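Local coordinates for nucleoprotein (Rift valley fever virus, PDB 3OV9) that encapsidates the viral genomic RNA, protecting it from nucleases, and assembles into ring-shaped hexamers through its N-terminal region, at residues Arg37-Leu42 / Arg99-Thr103; Ala54-Ile58 / Leu111-Thr115; Pro68-Met72 / Val83-Asn88; Trp125-Thr129 / Gln175-Ile180. One frame throughout, in Å; residues are numbered along the deposited sequence. Where two conformers were deposited one is given.

Contact 1: Arg37-Leu42 / Arg99-Thr103; sequences RVIELL and RDELT
One carboxylate oxygen, OD1 of D100, takes two N-H groups from R37: NE at 3.1 Å and NH2 at 3.2 Å. The grip is side-on and neither bond is straight, with N-H...O angles of 143° and 136°. NE uses the anti lone pair of OD1, NH2 comes from above the carboxylate plane; the two planes are nearly perpendicular. The third nitrogen is used within the helix, where R37 NH1 binds E40 OE1 at 2.7 Å. R37 thus lies between two acids and should temper the repulsion of their like charges. The bend at chi2 (55°) turns the arginine chain along the helix, and L41 CD2 covers one guanidinium face. Closer to the backbone, R37 CG lies against the carbonyl O of R99, 3.2 Å away.

The apolar half is carried by L102, which inserts its isobutyl group against one flank of the helix. Its CG touches L41 CB, its CD2 meets V38 CG1 at 3.8 Å, and its CD1 reaches L42 CD2. L41 CD1 also rests against the carbonyl O of D100, 3.6 Å away. Salt-bridge network and leucine packing together hold an irregular chain against a helix of the orthogonal helical bundle. T103 N-caps helix 104-110 through R106 N; R106, which probably binds RNA as in related nucleoproteins, packs against V38. The polar end of R99 turns to M75 O of a neighbouring subunit. Segment 37-42 belongs to helix 35-46, while 99-103 leads from helix 77-90 into helix 104-110, and Y90 of helix 77-90 touches both L42 and L102.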
loop_
_atom_site.group_PDB
_atom_site.type_symbol
_atom_site.label_atom_id
_atom_site.label_comp_id
_atom_site.label_asym_id
_atom_site.label_seq_id
_atom_site.Cartn_x
_atom_site.Cartn_y
_atom_site.Cartn_z
ATOM N N ARG A 37 -37.528 -9.724 -20.530
ATOM C CA ARG A 37 -37.921 -9.397 -19.162
ATOM C C ARG A 37 -37.936 -7.882 -18.934
ATOM O O ARG A 37 -38.822 -7.369 -18.249
ATOM C CB ARG A 37 -37.022 -10.103 -18.140
ATOM C CG ARG A 37 -37.481 -9.986 -16.678
ATOM C CD ARG A 37 -38.911 -10.471 -16.445
ATOM N NE ARG A 37 -39.266 -10.416 -15.026
ATOM C CZ ARG A 37 -40.506 -10.328 -14.553
ATOM N NH1 ARG A 37 -41.544 -10.271 -15.377
ATOM N NH2 ARG A 37 -40.707 -10.287 -13.242
ATOM N N VAL A 38 -36.966 -7.181 -19.520
ATOM C CA VAL A 38 -36.897 -5.716 -19.422
ATOM C C VAL A 38 -38.176 -5.070 -19.967
ATOM O O VAL A 38 -38.791 -4.238 -19.295
ATOM C CB VAL A 38 -35.639 -5.137 -20.134
ATOM C CG1 VAL A 38 -35.748 -3.618 -20.296
ATOM C CG2 VAL A 38 -34.378 -5.478 -19.355
ATOM N N ILE A 39 -38.578 -5.475 -21.169
ATOM C CA ILE A 39 -39.781 -4.934 -21.808
ATOM C C ILE A 39 -41.050 -5.341 -21.043
ATOM O O ILE A 39 -41.974 -4.539 -20.896
ATOM C CB ILE A 39 -39.856 -5.321 -23.305
ATOM C CG1 ILE A 39 -38.659 -4.728 -24.057
ATOM C CG2 ILE A 39 -41.165 -4.839 -23.947
ATOM C CD1 ILE A 39 -38.437 -5.305 -25.423
ATOM N N GLU A 40 -41.079 -6.576 -20.542
ATOM C CA GLU A 40 -42.203 -7.039 -19.725
ATOM C C GLU A 40 -42.391 -6.154 -18.496
ATOM O O GLU A 40 -43.513 -5.744 -18.190
ATOM C CB GLU A 40 -42.022 -8.501 -19.305
ATOM C CG GLU A 40 -43.237 -9.092 -18.576
ATOM C CD GLU A 40 -43.096 -10.574 -18.283
ATOM O OE1 GLU A 40 -41.974 -11.026 -17.970
ATOM O OE2 GLU A 40 -44.120 -11.288 -18.354
ATOM N N LEU A 41 -41.288 -5.862 -17.809
ATOM C CA LEU A 41 -41.305 -5.016 -16.614
ATOM C C LEU A 41 -41.705 -3.574 -16.923
ATOM O O LEU A 41 -42.440 -2.960 -16.147
ATOM C CB LEU A 41 -39.960 -5.060 -15.883
ATOM C CG LEU A 41 -39.562 -6.383 -15.211
ATOM C CD1 LEU A 41 -38.105 -6.338 -14.796
ATOM C CD2 LEU A 41 -40.452 -6.714 -14.016
ATOM N N LEU A 42 -41.235 -3.050 -18.059
ATOM C CA LEU A 42 -41.613 -1.703 -18.510
ATOM C C LEU A 42 -43.120 -1.572 -18.719
ATOM O O LEU A 42 -43.735 -0.628 -18.223
ATOM C CB LEU A 42 -40.872 -1.312 -19.796
ATOM C CG LEU A 42 -39.381 -0.981 -19.694
ATOM C CD1 LEU A 42 -38.771 -0.865 -21.081
ATOM C CD2 LEU A 42 -39.141 0.297 -18.888
ATOM N N ARG A 99 -32.398 -10.305 -12.824
ATOM C CA ARG A 99 -33.215 -10.242 -14.037
ATOM C C ARG A 99 -34.547 -9.521 -13.817
ATOM O O ARG A 99 -35.147 -8.986 -14.749
ATOM C CB ARG A 99 -33.472 -11.677 -14.503
ATOM C CG ARG A 99 -34.212 -11.847 -15.816
ATOM C CD ARG A 99 -34.426 -13.328 -16.123
ATOM N NE ARG A 99 -33.162 -14.035 -16.337
ATOM C CZ ARG A 99 -32.585 -14.840 -15.448
ATOM N NH1 ARG A 99 -33.158 -15.066 -14.272
ATOM N NH2 ARG A 99 -31.434 -15.427 -15.739
ATOM N N ASP A 100 -35.016 -9.542 -12.570
ATOM C CA ASP A 100 -36.313 -8.975 -12.213
ATOM C C ASP A 100 -36.239 -7.494 -11.837
ATOM O O ASP A 100 -37.215 -6.926 -11.343
ATOM C CB ASP A 100 -36.950 -9.789 -11.080
ATOM C CG ASP A 100 -37.214 -11.235 -11.475
ATOM O OD1 ASP A 100 -37.800 -11.469 -12.557
ATOM O OD2 ASP A 100 -36.840 -12.140 -10.699
ATOM N N GLU A 101 -35.080 -6.879 -12.074
ATOM C CA GLU A 101 -34.877 -5.460 -11.779
ATOM C C GLU A 101 -34.510 -4.670 -13.031
ATOM O O GLU A 101 -33.706 -5.122 -13.853
ATOM C CB GLU A 101 -33.786 -5.272 -10.721
ATOM C CG GLU A 101 -34.056 -5.951 -9.372
ATOM C CD GLU A 101 -34.976 -5.156 -8.457
ATOM O OE1 GLU A 101 -35.446 -4.064 -8.849
ATOM O OE2 GLU A 101 -35.230 -5.632 -7.332
ATOM N N LEU A 102 -35.104 -3.486 -13.159
ATOM C CA LEU A 102 -34.785 -2.561 -14.243
ATOM C C LEU A 102 -33.645 -1.627 -13.859
ATOM O O LEU A 102 -33.502 -1.247 -12.691
ATOM C CB LEU A 102 -36.012 -1.724 -14.618
ATOM C CG LEU A 102 -37.176 -2.387 -15.356
ATOM C CD1 LEU A 102 -38.369 -1.441 -15.414
ATOM C CD2 LEU A 102 -36.765 -2.815 -16.758
ATOM N N THR A 103 -32.832 -1.282 -14.855
ATOM C CA THR A 103 -31.850 -0.201 -14.760
ATOM C C THR A 103 -31.982 0.635 -16.026
ATOM O O THR A 103 -32.553 0.176 -17.020
ATOM C CB THR A 103 -30.390 -0.711 -14.669
ATOM O OG1 THR A 103 -30.007 -1.324 -15.909
ATOM C CG2 THR A 103 -30.213 -1.700 -13.529
#

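Contact 2: Ala54-Ile58 / Leu111-Thr115; sequences AKKMI and LAGWT
K55 lays its aliphatic chain over one face of the W114 indole, a CH-pi contact between two helices of the orthogonal bundle, 50-63 and 112-122. CG of K55 stands 3.9 Å from the centroid of the W114 six-membered ring, 16° off the normal, and CD comes to 3.5 Å from CZ2. The lysine chain crosses the indole at about a right angle, then bends at chi3 (-74°). W114 holds its CG opposite the backbone N (chi1 -168°), and this sends the indole across to the lysine helix.

I58 packs at the CE3-CZ3 side of the ring. Its CG2 lies in the ring plane at the edge, near CZ3, while CD1 approaches CE3 obliquely at 3.8 Å. Both branches also touch T115 OG1, a hydroxyl hydrogen-bonded to the carbonyl O of A108. Further along the interface, A54 CB meets L111 CD1 at 3.8 Å, and L111 CB touches I58 CD1. L111 is the N-cap residue of helix 112-122, and its carbonyl O accepts from both W114 N and T115 N.

Segment 54-58 falls within the region essential for oligomerization, and F11 of a neighbouring subunit packs on A54 and K55 and meets W114 edge-to-face. On the intrachain side, the closest approach to T115 is made by I58 CG2 and CD1, each 3.6 Å from OG1.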
loop_
_atom_site.group_PDB
_atom_site.type_symbol
_atom_site.label_atom_id
_atom_site.label_comp_id
_atom_site.label_asym_id
_atom_site.label_seq_id
_atom_site.Cartn_x
_atom_site.Cartn_y
_atom_site.Cartn_z
ATOM N N ALA A 54 -39.892 5.243 -21.270
ATOM C CA ALA A 54 -38.719 4.531 -21.786
ATOM C C ALA A 54 -37.783 5.457 -22.565
ATOM O O ALA A 54 -36.562 5.376 -22.416
ATOM C CB ALA A 54 -39.142 3.346 -22.649
ATOM N N LYS A 55 -38.361 6.335 -23.384
ATOM C CA LYS A 55 -37.575 7.305 -24.146
ATOM C C LYS A 55 -36.829 8.252 -23.207
ATOM O O LYS A 55 -35.641 8.516 -23.405
ATOM C CB LYS A 55 -38.460 8.086 -25.121
ATOM C CG LYS A 55 -38.977 7.263 -26.300
ATOM C CD LYS A 55 -39.641 8.139 -27.362
ATOM C CE LYS A 55 -41.008 8.637 -26.928
ATOM N NZ LYS A 55 -41.489 9.760 -27.782
ATOM N N LYS A 56 -37.525 8.737 -22.178
ATOM C CA LYS A 56 -36.916 9.590 -21.151
ATOM C C LYS A 56 -35.752 8.879 -20.478
ATOM O O LYS A 56 -34.683 9.459 -20.297
ATOM C CB LYS A 56 -37.934 9.984 -20.077
ATOM C CG LYS A 56 -38.988 10.968 -20.522
ATOM C CD LYS A 56 -39.731 11.530 -19.324
ATOM C CE LYS A 56 -40.996 12.251 -19.743
ATOM N NZ LYS A 56 -41.754 12.746 -18.560
ATOM N N MET A 57 -35.971 7.615 -20.114
ATOM C CA MET A 57 -34.956 6.818 -19.436
ATOM C C MET A 57 -33.731 6.550 -20.313
ATOM O O MET A 57 -32.611 6.467 -19.808
ATOM C CB MET A 57 -35.556 5.512 -18.893
ATOM C CG MET A 57 -36.401 5.721 -17.635
ATOM S SD MET A 57 -37.034 4.208 -16.872
ATOM C CE MET A 57 -38.457 3.883 -17.905
ATOM N N ILE A 58 -33.946 6.430 -21.623
ATOM C CA ILE A 58 -32.841 6.257 -22.568
ATOM C C ILE A 58 -32.008 7.543 -22.675
ATOM O O ILE A 58 -30.777 7.492 -22.628
ATOM C CB ILE A 58 -33.332 5.755 -23.955
ATOM C CG1 ILE A 58 -33.869 4.322 -23.830
ATOM C CG2 ILE A 58 -32.201 5.808 -24.993
ATOM C CD1 ILE A 58 -34.679 3.836 -25.021
ATOM N N LEU A 111 -34.060 -1.732 -25.975
ATOM C CA LEU A 111 -34.693 -0.923 -27.018
ATOM C C LEU A 111 -33.659 -0.240 -27.939
ATOM O O LEU A 111 -33.829 0.915 -28.358
ATOM C CB LEU A 111 -35.667 0.082 -26.381
ATOM C CG LEU A 111 -36.799 -0.520 -25.530
ATOM C CD1 LEU A 111 -37.419 0.515 -24.599
ATOM C CD2 LEU A 111 -37.871 -1.176 -26.397
ATOM N N ALA A 112 -32.607 -0.988 -28.274
ATOM C CA ALA A 112 -31.447 -0.482 -29.019
ATOM C C ALA A 112 -31.763 0.126 -30.387
ATOM O O ALA A 112 -31.067 1.034 -30.849
ATOM C CB ALA A 112 -30.386 -1.566 -29.152
ATOM N N GLY A 113 -32.809 -0.377 -31.035
ATOM C CA GLY A 113 -33.244 0.162 -32.320
ATOM C C GLY A 113 -33.548 1.645 -32.254
ATOM O O GLY A 113 -33.219 2.388 -33.180
ATOM N N TRP A 114 -34.161 2.074 -31.152
ATOM C CA TRP A 114 -34.447 3.493 -30.939
ATOM C C TRP A 114 -33.234 4.218 -30.351
ATOM O O TRP A 114 -32.902 5.319 -30.784
ATOM C CB TRP A 114 -35.682 3.681 -30.054
ATOM C CG TRP A 114 -36.208 5.101 -30.035
ATOM C CD1 TRP A 114 -37.123 5.648 -30.892
ATOM C CD2 TRP A 114 -35.851 6.141 -29.112
ATOM N NE1 TRP A 114 -37.358 6.966 -30.559
ATOM C CE2 TRP A 114 -36.589 7.292 -29.472
ATOM C CE3 TRP A 114 -34.983 6.211 -28.013
ATOM C CZ2 TRP A 114 -36.480 8.502 -28.774
ATOM C CZ3 TRP A 114 -34.875 7.414 -27.320
ATOM C CH2 TRP A 114 -35.625 8.541 -27.704
ATOM N N THR A 115 -32.571 3.584 -29.383
ATOM C CA THR A 115 -31.374 4.140 -28.742
ATOM C C THR A 115 -30.325 4.582 -29.759
ATOM O O THR A 115 -29.793 5.694 -29.669
ATOM C CB THR A 115 -30.739 3.121 -27.758
ATOM O OG1 THR A 115 -31.720 2.703 -26.804
ATOM C CG2 THR A 115 -29.537 3.727 -27.021
#

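Contact 3: Pro68-Met72 / Val83-Asn88; sequences PRRMM and VEALIN
R69 and E84 form a salt bridge, NH1 to OE1 at 2.8 Å, although the N-H...O angle of 129° makes the hydrogen bond a weak one. The guanidinium and carboxylate planes are turned 69° apart. A water at the guanidinium edge completes the pairing: it accepts from R69 NH2 at 2.8 Å and from N88 ND2, and donates to E84 OE2 at 2.7 Å. Both glutamate oxygens therefore have a donor, one directly and one through the water, which also draws in the N88 amide from the next turn. The bend of E84 at chi2 (75°) folds its carboxylate back toward the arginine.

The contact closes a short helical hairpin in which helix 68-71 packs on helix 77-90. I87 CD1 covers one face of the R69 guanidinium, offset toward its rim, and the same methyl fits between P68 CB at 3.7 Å and M72 SD at 3.6 Å. M72 and V83 run past each other in opposite directions, CG to CG1 at 3.8 Å, while the M72 methyl CE ends against E84 OE1. The backbone O of M72 accepts from K80 NZ, and V83 packs on F28 of a neighbouring subunit.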
loop_
_atom_site.group_PDB
_atom_site.type_symbol
_atom_site.label_atom_id
_atom_site.label_comp_id
_atom_site.label_asym_id
_atom_site.label_seq_id
_atom_site.Cartn_x
_atom_site.Cartn_y
_atom_site.Cartn_z
ATOM N N PRO A 68 -29.180 6.501 -10.995
ATOM C CA PRO A 68 -30.276 7.463 -10.824
ATOM C C PRO A 68 -30.228 8.274 -9.523
ATOM O O PRO A 68 -30.584 9.453 -9.530
ATOM C CB PRO A 68 -31.525 6.579 -10.859
ATOM C CG PRO A 68 -31.112 5.380 -11.625
ATOM C CD PRO A 68 -29.697 5.137 -11.216
ATOM N N ARG A 69 -29.794 7.656 -8.427
ATOM C CA ARG A 69 -29.694 8.368 -7.151
ATOM C C ARG A 69 -28.553 9.383 -7.152
ATOM O O ARG A 69 -28.683 10.471 -6.575
ATOM C CB ARG A 69 -29.563 7.390 -5.976
ATOM C CG ARG A 69 -30.865 6.687 -5.595
ATOM C CD ARG A 69 -31.897 7.646 -5.001
ATOM N NE ARG A 69 -33.207 7.010 -4.866
ATOM C CZ ARG A 69 -34.335 7.646 -4.564
ATOM N NH1 ARG A 69 -34.340 8.956 -4.356
ATOM N NH2 ARG A 69 -35.468 6.965 -4.472
ATOM N N ARG A 70 -27.450 9.030 -7.811
ATOM C CA ARG A 70 -26.273 9.896 -7.911
ATOM C C ARG A 70 -26.535 11.120 -8.792
ATOM O O ARG A 70 -26.189 12.242 -8.418
ATOM C CB ARG A 70 -25.059 9.111 -8.432
ATOM C CG ARG A 70 -23.773 9.935 -8.534
ATOM C CD ARG A 70 -22.709 9.235 -9.368
ATOM N NE ARG A 70 -21.786 8.443 -8.557
ATOM C CZ ARG A 70 -20.794 7.701 -9.048
ATOM N NH1 ARG A 70 -20.590 7.631 -10.359
ATOM N NH2 ARG A 70 -20.008 7.019 -8.227
ATOM N N MET A 71 -27.150 10.903 -9.955
ATOM C CA MET A 71 -27.421 11.993 -10.900
ATOM C C MET A 71 -28.386 13.036 -10.329
ATOM O O MET A 71 -28.294 14.219 -10.662
ATOM C CB MET A 71 -27.918 11.457 -12.256
ATOM C CG MET A 71 -29.285 10.777 -12.229
ATOM S SD MET A 71 -29.789 10.084 -13.825
ATOM C CE MET A 71 -28.573 8.788 -14.042
ATOM N N MET A 72 -29.287 12.588 -9.453
ATOM C CA MET A 72 -30.262 13.457 -8.789
ATOM C C MET A 72 -29.613 14.512 -7.895
ATOM O O MET A 72 -30.206 15.562 -7.642
ATOM C CB MET A 72 -31.239 12.625 -7.957
ATOM C CG MET A 72 -32.434 12.094 -8.731
ATOM S SD MET A 72 -33.381 10.883 -7.782
ATOM C CE MET A 72 -34.148 11.906 -6.529
ATOM N N VAL A 83 -37.036 12.203 -12.242
ATOM C CA VAL A 83 -36.230 11.006 -11.998
ATOM C C VAL A 83 -36.718 10.269 -10.748
ATOM O O VAL A 83 -36.843 9.042 -10.760
ATOM C CB VAL A 83 -34.720 11.336 -11.915
ATOM C CG1 VAL A 83 -33.901 10.080 -11.625
ATOM C CG2 VAL A 83 -34.256 11.972 -13.216
ATOM N N GLU A 84 -37.013 11.023 -9.686
ATOM C CA GLU A 84 -37.578 10.460 -8.455
ATOM C C GLU A 84 -38.836 9.640 -8.749
ATOM O O GLU A 84 -38.980 8.517 -8.258
ATOM C CB GLU A 84 -37.876 11.571 -7.435
ATOM C CG GLU A 84 -38.684 11.141 -6.192
ATOM C CD GLU A 84 -37.879 10.348 -5.165
ATOM O OE1 GLU A 84 -36.670 10.114 -5.371
ATOM O OE2 GLU A 84 -38.470 9.955 -4.136
ATOM N N ALA A 85 -39.731 10.204 -9.558
ATOM C CA ALA A 85 -40.966 9.528 -9.950
ATOM C C ALA A 85 -40.688 8.275 -10.780
ATOM O O ALA A 85 -41.358 7.253 -10.604
ATOM C CB ALA A 85 -41.880 10.481 -10.702
ATOM N N LEU A 86 -39.698 8.354 -11.667
ATOM C CA LEU A 86 -39.300 7.207 -12.492
ATOM C C LEU A 86 -38.734 6.061 -11.653
ATOM O O LEU A 86 -39.013 4.893 -11.926
ATOM C CB LEU A 86 -38.290 7.620 -13.570
ATOM C CG LEU A 86 -38.791 8.416 -14.781
ATOM C CD1 LEU A 86 -37.610 8.871 -15.629
ATOM C CD2 LEU A 86 -39.789 7.622 -15.628
ATOM N N ILE A 87 -37.946 6.403 -10.635
ATOM C CA ILE A 87 -37.382 5.405 -9.726
ATOM C C ILE A 87 -38.489 4.663 -8.979
ATOM O O ILE A 87 -38.474 3.434 -8.910
ATOM C CB ILE A 87 -36.384 6.027 -8.717
ATOM C CG1 ILE A 87 -35.139 6.542 -9.441
ATOM C CG2 ILE A 87 -35.988 5.005 -7.635
ATOM C CD1 ILE A 87 -34.287 7.488 -8.609
ATOM N N ASN A 88 -39.444 5.413 -8.431
ATOM C CA ASN A 88 -40.537 4.827 -7.652
ATOM C C ASN A 88 -41.483 3.973 -8.489
ATOM O O ASN A 88 -41.969 2.939 -8.023
ATOM C CB ASN A 88 -41.332 5.914 -6.918
ATOM C CG ASN A 88 -40.504 6.653 -5.878
ATOM O OD1 ASN A 88 -40.740 7.833 -5.613
ATOM N ND2 ASN A 88 -39.533 5.965 -5.282
HETATM O O HOH W 1 -37.998 7.425 -3.439
#

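Contact 4: Trp125-Thr129 / Gln175-Ile180; sequences WLPVT and QFSRVI
Apolar packing joins V128 to the helix carrying F176 and V179, and the side chains across this contact all meet in this way. V128 CG2 is the branch that does the work: it meets V179 CG2 at 3.7 Å and sits 3.8 Å from F176 CA, against the helix backbone itself. The two valine side chains are inclined to each other, and both present the methyl that lies beside the backbone N. The other V128 methyl, CG1, faces Q175 CB at 4.2 Å. Beyond CB the glutamine turns away, and its NE2 makes a weak hydrogen bond to L171 O.

The ring of F176 is met by P127, whose CG lies 3.8 Å from CE1, oblique to the ring plane. With chi1 at -175°, F176 carries its ring out to meet the proline at a slant, while I180 CG2, one turn later on the same helix, lies over one ring face, 3.8 Å above its plane and offset toward the rim. P127 CB also lies 4.3 Å from that I180 methyl, tying proline, phenylalanine and isoleucine together.

Within the orthogonal helical bundle, this joins the connection between helices 112-122 and 130-136 to the C-terminal part of the long helix 159-180. M133 of helix 130-136 packs against both V128 and Q175, while Y172 and P147 are further neighbours of the F176 ring.

Two backbone oxygens are approached across the contact by methyl groups: V179 CG1 lies 3.9 Å from P127 O, and V128 CG2 lies close to Q175 O. At the start of the same connection W125, probably important for dimerization, lies against V25 of a neighbouring subunit.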
loop_
_atom_site.group_PDB
_atom_site.type_symbol
_atom_site.label_atom_id
_atom_site.label_comp_id
_atom_site.label_asym_id
_atom_site.label_seq_id
_atom_site.Cartn_x
_atom_site.Cartn_y
_atom_site.Cartn_z
ATOM N N TRP A 125 -23.673 15.486 -26.370
ATOM C CA TRP A 125 -23.947 15.411 -24.932
ATOM C C TRP A 125 -23.616 14.051 -24.312
ATOM O O TRP A 125 -23.939 13.791 -23.149
ATOM C CB TRP A 125 -25.390 15.820 -24.631
ATOM C CG TRP A 125 -25.706 17.210 -25.090
ATOM C CD1 TRP A 125 -25.247 18.378 -24.546
ATOM C CD2 TRP A 125 -26.542 17.581 -26.190
ATOM N NE1 TRP A 125 -25.748 19.452 -25.240
ATOM C CE2 TRP A 125 -26.547 18.992 -26.255
ATOM C CE3 TRP A 125 -27.290 16.858 -27.130
ATOM C CZ2 TRP A 125 -27.272 19.696 -27.221
ATOM C CZ3 TRP A 125 -28.011 17.560 -28.090
ATOM C CH2 TRP A 125 -27.994 18.965 -28.129
ATOM N N LEU A 126 -22.965 13.193 -25.095
ATOM C CA LEU A 126 -22.490 11.901 -24.610
ATOM C C LEU A 126 -21.137 12.062 -23.907
ATOM O O LEU A 126 -20.440 13.055 -24.145
ATOM C CB LEU A 126 -22.372 10.910 -25.776
ATOM C CG LEU A 126 -23.613 10.681 -26.644
ATOM C CD1 LEU A 126 -23.245 9.851 -27.868
ATOM C CD2 LEU A 126 -24.745 10.023 -25.859
ATOM N N PRO A 127 -20.763 11.097 -23.036
ATOM C CA PRO A 127 -19.471 11.152 -22.335
ATOM C C PRO A 127 -18.289 11.313 -23.290
ATOM O O PRO A 127 -17.396 12.126 -23.037
ATOM C CB PRO A 127 -19.409 9.805 -21.615
ATOM C CG PRO A 127 -20.830 9.459 -21.372
ATOM C CD PRO A 127 -21.563 9.939 -22.593
ATOM N N VAL A 128 -18.292 10.540 -24.374
ATOM C CA VAL A 128 -17.384 10.766 -25.490
ATOM C C VAL A 128 -18.228 11.315 -26.634
ATOM O O VAL A 128 -19.161 10.657 -27.095
ATOM C CB VAL A 128 -16.657 9.473 -25.926
ATOM C CG1 VAL A 128 -15.657 9.766 -27.037
ATOM C CG2 VAL A 128 -15.953 8.826 -24.744
ATOM N N THR A 129 -17.914 12.530 -27.072
ATOM C CA THR A 129 -18.709 13.201 -28.097
ATOM C C THR A 129 -18.375 12.660 -29.481
ATOM O O THR A 129 -17.323 12.048 -29.680
ATOM C CB THR A 129 -18.496 14.735 -28.088
ATOM O OG1 THR A 129 -17.131 15.032 -28.410
ATOM C CG2 THR A 129 -18.851 15.330 -26.724
ATOM N N GLN A 175 -12.684 4.092 -26.137
ATOM C CA GLN A 175 -12.695 5.464 -25.627
ATOM C C GLN A 175 -13.680 5.614 -24.474
ATOM O O GLN A 175 -13.344 6.178 -23.432
ATOM C CB GLN A 175 -13.044 6.467 -26.736
ATOM C CG GLN A 175 -12.348 6.233 -28.074
ATOM C CD GLN A 175 -10.835 6.140 -27.964
ATOM O OE1 GLN A 175 -10.184 6.993 -27.352
ATOM N NE2 GLN A 175 -10.265 5.103 -28.570
ATOM N N PHE A 176 -14.889 5.092 -24.677
ATOM C CA PHE A 176 -15.979 5.167 -23.704
ATOM C C PHE A 176 -15.603 4.536 -22.364
ATOM O O PHE A 176 -15.820 5.140 -21.312
ATOM C CB PHE A 176 -17.229 4.496 -24.288
ATOM C CG PHE A 176 -18.459 4.615 -23.429
ATOM C CD1 PHE A 176 -19.137 5.827 -23.316
ATOM C CD2 PHE A 176 -18.958 3.503 -22.757
ATOM C CE1 PHE A 176 -20.285 5.931 -22.533
ATOM C CE2 PHE A 176 -20.104 3.596 -21.971
ATOM C CZ PHE A 176 -20.769 4.814 -21.859
ATOM N N SER A 177 -15.025 3.336 -22.414
ATOM C CA SER A 177 -14.639 2.592 -21.212
ATOM C C SER A 177 -13.562 3.300 -20.395
ATOM O O SER A 177 -13.534 3.178 -19.170
ATOM C CB SER A 177 -14.164 1.185 -21.574
ATOM O OG SER A 177 -15.196 0.444 -22.201
ATOM N N ARG A 178 -12.682 4.027 -21.076
ATOM C CA ARG A 178 -11.615 4.775 -20.412
ATOM C C ARG A 178 -12.104 6.097 -19.816
ATOM O O ARG A 178 -11.593 6.543 -18.788
ATOM C CB ARG A 178 -10.437 5.011 -21.364
ATOM C CG ARG A 178 -9.595 3.765 -21.624
ATOM C CD ARG A 178 -8.152 4.122 -21.952
ATOM N NE ARG A 178 -7.931 4.344 -23.379
ATOM C CZ ARG A 178 -7.161 3.583 -24.154
ATOM N NH1 ARG A 178 -6.515 2.538 -23.651
ATOM N NH2 ARG A 178 -7.028 3.874 -25.441
ATOM N N VAL A 179 -13.096 6.711 -20.459
ATOM C CA VAL A 179 -13.647 7.992 -20.004
ATOM C C VAL A 179 -14.540 7.829 -18.770
ATOM O O VAL A 179 -14.402 8.576 -17.797
ATOM C CB VAL A 179 -14.386 8.746 -21.150
ATOM C CG1 VAL A 179 -15.279 9.860 -20.607
ATOM C CG2 VAL A 179 -13.381 9.318 -22.142
ATOM N N ILE A 180 -15.441 6.848 -18.805
ATOM C CA ILE A 180 -16.369 6.608 -17.692
ATOM C C ILE A 180 -15.673 6.014 -16.461
ATOM O O ILE A 180 -16.220 6.048 -15.355
ATOM C CB ILE A 180 -17.601 5.743 -18.105
ATOM C CG1 ILE A 180 -17.175 4.330 -18.532
ATOM C CG2 ILE A 180 -18.416 6.448 -19.194
ATOM C CD1 ILE A 180 -18.302 3.307 -18.543
#

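Contacts 1 and 2 cross along the chain and touch in space: L42 CD2 meets M57 CE at 3.8 Å and L42 CD1 meets L111 CD1 at 4.0 Å. Contact 3 is nested in the loops closed by both; it reaches contact 2 through M57 CG and L86 CD1, 3.9 Å apart, but stays about 6 Å from contact 1 at the nearest atoms. Contact 4 follows later in the chain, about 7 Å from contacts 2 and 3 at the nearest atoms. Residues inferred to bind RNA lie close by: F33 and R106 beside V38 of contact 1, K67 beside P68 of contact 3, and S105 about 8 Å from the F176 side chain of contact 4.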